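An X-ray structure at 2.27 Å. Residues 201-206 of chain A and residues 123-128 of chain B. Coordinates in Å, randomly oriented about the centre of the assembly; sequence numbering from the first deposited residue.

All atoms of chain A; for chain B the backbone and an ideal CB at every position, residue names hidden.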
# COMPACT_ATOMS: atom_id res chain seq x y z
N TRP A 201 6.37 1.65 13.24
CA TRP A 201 5.78 2.57 12.28
C TRP A 201 4.38 2.14 11.88
O TRP A 201 4.17 1.00 11.49
CB TRP A 201 6.67 2.67 11.02
CG TRP A 201 6.18 3.69 10.02
CD1 TRP A 201 5.57 3.44 8.82
CD2 TRP A 201 6.26 5.12 10.14
NE1 TRP A 201 5.24 4.62 8.21
CE2 TRP A 201 5.66 5.67 9.00
CE3 TRP A 201 6.80 5.99 11.12
CZ2 TRP A 201 5.54 7.06 8.80
CZ3 TRP A 201 6.67 7.36 10.94
CH2 TRP A 201 6.07 7.88 9.78
N GLU A 202 3.46 3.09 11.90
CA GLU A 202 2.10 2.92 11.44
C GLU A 202 2.03 3.49 10.04
O GLU A 202 2.09 4.71 9.89
CB GLU A 202 1.08 3.60 12.39
CG GLU A 202 -0.35 3.16 12.12
CD GLU A 202 -0.70 1.75 12.58
OE1 GLU A 202 0.02 1.19 13.44
OE2 GLU A 202 -1.69 1.19 12.06
N THR A 203 1.90 2.61 9.00
CA THR A 203 1.85 3.01 7.59
C THR A 203 0.68 3.97 7.37
O THR A 203 -0.46 3.69 7.78
CB THR A 203 1.80 1.76 6.73
OG1 THR A 203 3.05 1.08 6.90
CG2 THR A 203 1.50 2.05 5.26
N ARG A 204 0.97 5.10 6.74
CA ARG A 204 -0.05 6.13 6.53
C ARG A 204 -0.77 5.91 5.25
O ARG A 204 -0.17 5.51 4.27
CB ARG A 204 0.56 7.55 6.54
CG ARG A 204 1.44 7.82 7.75
CD ARG A 204 0.71 7.73 9.08
NE ARG A 204 1.64 7.37 10.14
CZ ARG A 204 2.32 8.24 10.88
NH1 ARG A 204 2.12 9.54 10.73
NH2 ARG A 204 3.19 7.82 11.77
N PHE A 205 -2.06 6.21 5.23
CA PHE A 205 -2.83 6.05 4.01
C PHE A 205 -4.03 6.98 4.07
O PHE A 205 -4.41 7.40 5.16
CB PHE A 205 -3.22 4.56 3.80
CG PHE A 205 -4.22 3.97 4.77
CD1 PHE A 205 -3.86 3.69 6.09
CD2 PHE A 205 -5.49 3.62 4.35
CE1 PHE A 205 -4.77 3.11 6.98
CE2 PHE A 205 -6.42 3.06 5.25
CZ PHE A 205 -6.04 2.80 6.56
N ASP A 206 -4.61 7.32 2.92
CA ASP A 206 -5.81 8.18 2.90
C ASP A 206 -6.77 7.77 1.77
O ASP A 206 -6.51 6.74 1.12
CB ASP A 206 -5.44 9.67 2.78
CG ASP A 206 -4.52 10.08 1.64
OD1 ASP A 206 -4.33 9.28 0.70
OD2 ASP A 206 -4.01 11.21 1.68
OXT ASP A 206 -7.81 8.44 1.59
N UNK B 123 -14.59 2.50 9.81
CA UNK B 123 -13.53 3.47 9.60
C UNK B 123 -12.24 2.69 9.28
O UNK B 123 -11.91 1.73 9.98
CB UNK B 123 -13.35 4.37 10.82
N UNK B 124 -11.60 3.04 8.16
CA UNK B 124 -10.33 2.46 7.71
C UNK B 124 -9.27 2.79 8.73
O UNK B 124 -9.19 3.94 9.17
CB UNK B 124 -9.93 2.98 6.33
N UNK B 125 -8.51 1.79 9.19
CA UNK B 125 -7.61 2.03 10.30
C UNK B 125 -6.14 1.77 10.01
O UNK B 125 -5.30 2.55 10.42
CB UNK B 125 -8.04 1.16 11.48
N UNK B 126 -5.83 0.62 9.43
CA UNK B 126 -4.47 0.18 9.31
C UNK B 126 -4.29 -0.61 8.05
O UNK B 126 -5.17 -1.37 7.66
CB UNK B 126 -4.05 -0.65 10.53
N UNK B 127 -3.11 -0.45 7.41
CA UNK B 127 -2.74 -1.25 6.26
C UNK B 127 -2.12 -2.54 6.82
O UNK B 127 -1.06 -2.51 7.43
CB UNK B 127 -1.78 -0.50 5.33
N UNK B 128 -2.83 -3.65 6.65
CA UNK B 128 -2.32 -4.95 7.12
C UNK B 128 -1.14 -5.36 6.21
O UNK B 128 -0.07 -5.78 6.67
CB UNK B 128 -3.42 -6.01 7.11

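Position 123 is out of reach of the chain A stretch. Nothing of the other stretch comes within 5.5 Å of its ideal CB. This contact sets no demand there, and many residues would serve. The deposited residue is B:Glu123, which makes no contact with this stretch of chain A.

Position 124 points its CA-to-CB bond toward chain A. Its ideal CB sits 3.7 Å from CE2 of A:Phe205, close to the edge of the ring. An aliphatic group suits this apolar neighbour, and a small one already reaches it. The deposited residue is B:Ala124. Its CB packs 3.7 Å from A:Phe205 CE2, a small apolar contact at the ring edge.

Position 125 points away, with open space around its CB as far as this stretch of chain A is concerned. A polar or charged residue is easily accepted, but the contact does not select one. The residue is B:Gln125. Its side chain extends clear of this stretch of chain A. Its backbone does take part: the O of B:Gln125 lies 3.5 Å from A:Phe205 CE1, at the ring edge.

Position 126 also points away overall, yet its ideal CB is 3.4 Å from A:Glu202 OE2. The carboxylate is the main feature chain A offers here. A long donor that can turn back would suit, and lysine or arginine would bring the matching charge. The residue is B:Arg126. Chi1 and chi2 are both t and chi3 is m, and the end of the side chain comes nearer to chain A. A two-point salt bridge results: NE of B:Arg126 bonds OE2 of A:Glu202 at 2.8 Å, and NH2 of B:Arg126 bonds OE1 of A:Glu202 at 2.7 Å. The carboxylate meets the guanidinium at its edge, which lets both bonds run nearly straight.

Position 127 points toward chain A. Its ideal CB is 4.2 Å from A:Thr203 CG2 and 4.7 Å from A:Phe205 CD1. A methyl and an aromatic ring favour an aliphatic side chain; valine, isoleucine or leucine are all reasonable. The residue is B:Val127, with chi1 t. Its CG2 lies over one face of the A:Phe205 ring, 3.9 Å from the centroid, in a CH-pi contact. The same CG2 is 4.0 Å from A:Thr203 CG2. The backbone N of B:Val127 donates to a water at 3.0 Å, and that water lies 2.6 Å from A:Thr203 O.

Position 128 is out of reach of this stretch of chain A, so the contact leaves it undetermined. The residue is B:Val128, which does not touch this stretch.

Chain B, residues 123-128: EAQRVV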
# COMPACT_ATOMS: atom_id res chain seq x y z
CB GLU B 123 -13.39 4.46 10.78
CG GLU B 123 -13.31 3.87 12.18
CD GLU B 123 -13.16 4.90 13.29
OE1 GLU B 123 -13.87 5.93 13.27
OE2 GLU B 123 -12.33 4.65 14.20
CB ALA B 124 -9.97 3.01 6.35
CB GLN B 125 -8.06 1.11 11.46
CG GLN B 125 -7.56 1.52 12.82
CD GLN B 125 -8.30 0.77 13.90
OE1 GLN B 125 -9.24 1.28 14.49
NE2 GLN B 125 -7.86 -0.44 14.21
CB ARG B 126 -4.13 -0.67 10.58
CG ARG B 126 -2.98 -1.72 10.45
CD ARG B 126 -2.76 -2.43 11.78
NE ARG B 126 -2.11 -1.50 12.73
CZ ARG B 126 -1.87 -1.76 14.00
NH1 ARG B 126 -2.24 -2.92 14.54
NH2 ARG B 126 -1.23 -0.87 14.75
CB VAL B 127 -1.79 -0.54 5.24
CG1 VAL B 127 -1.63 -1.39 3.97
CG2 VAL B 127 -2.32 0.85 4.88
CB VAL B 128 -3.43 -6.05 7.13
CG1 VAL B 128 -2.85 -7.41 7.53
CG2 VAL B 128 -4.62 -5.67 8.02
O HOH W 1 -1.30 1.43 8.83
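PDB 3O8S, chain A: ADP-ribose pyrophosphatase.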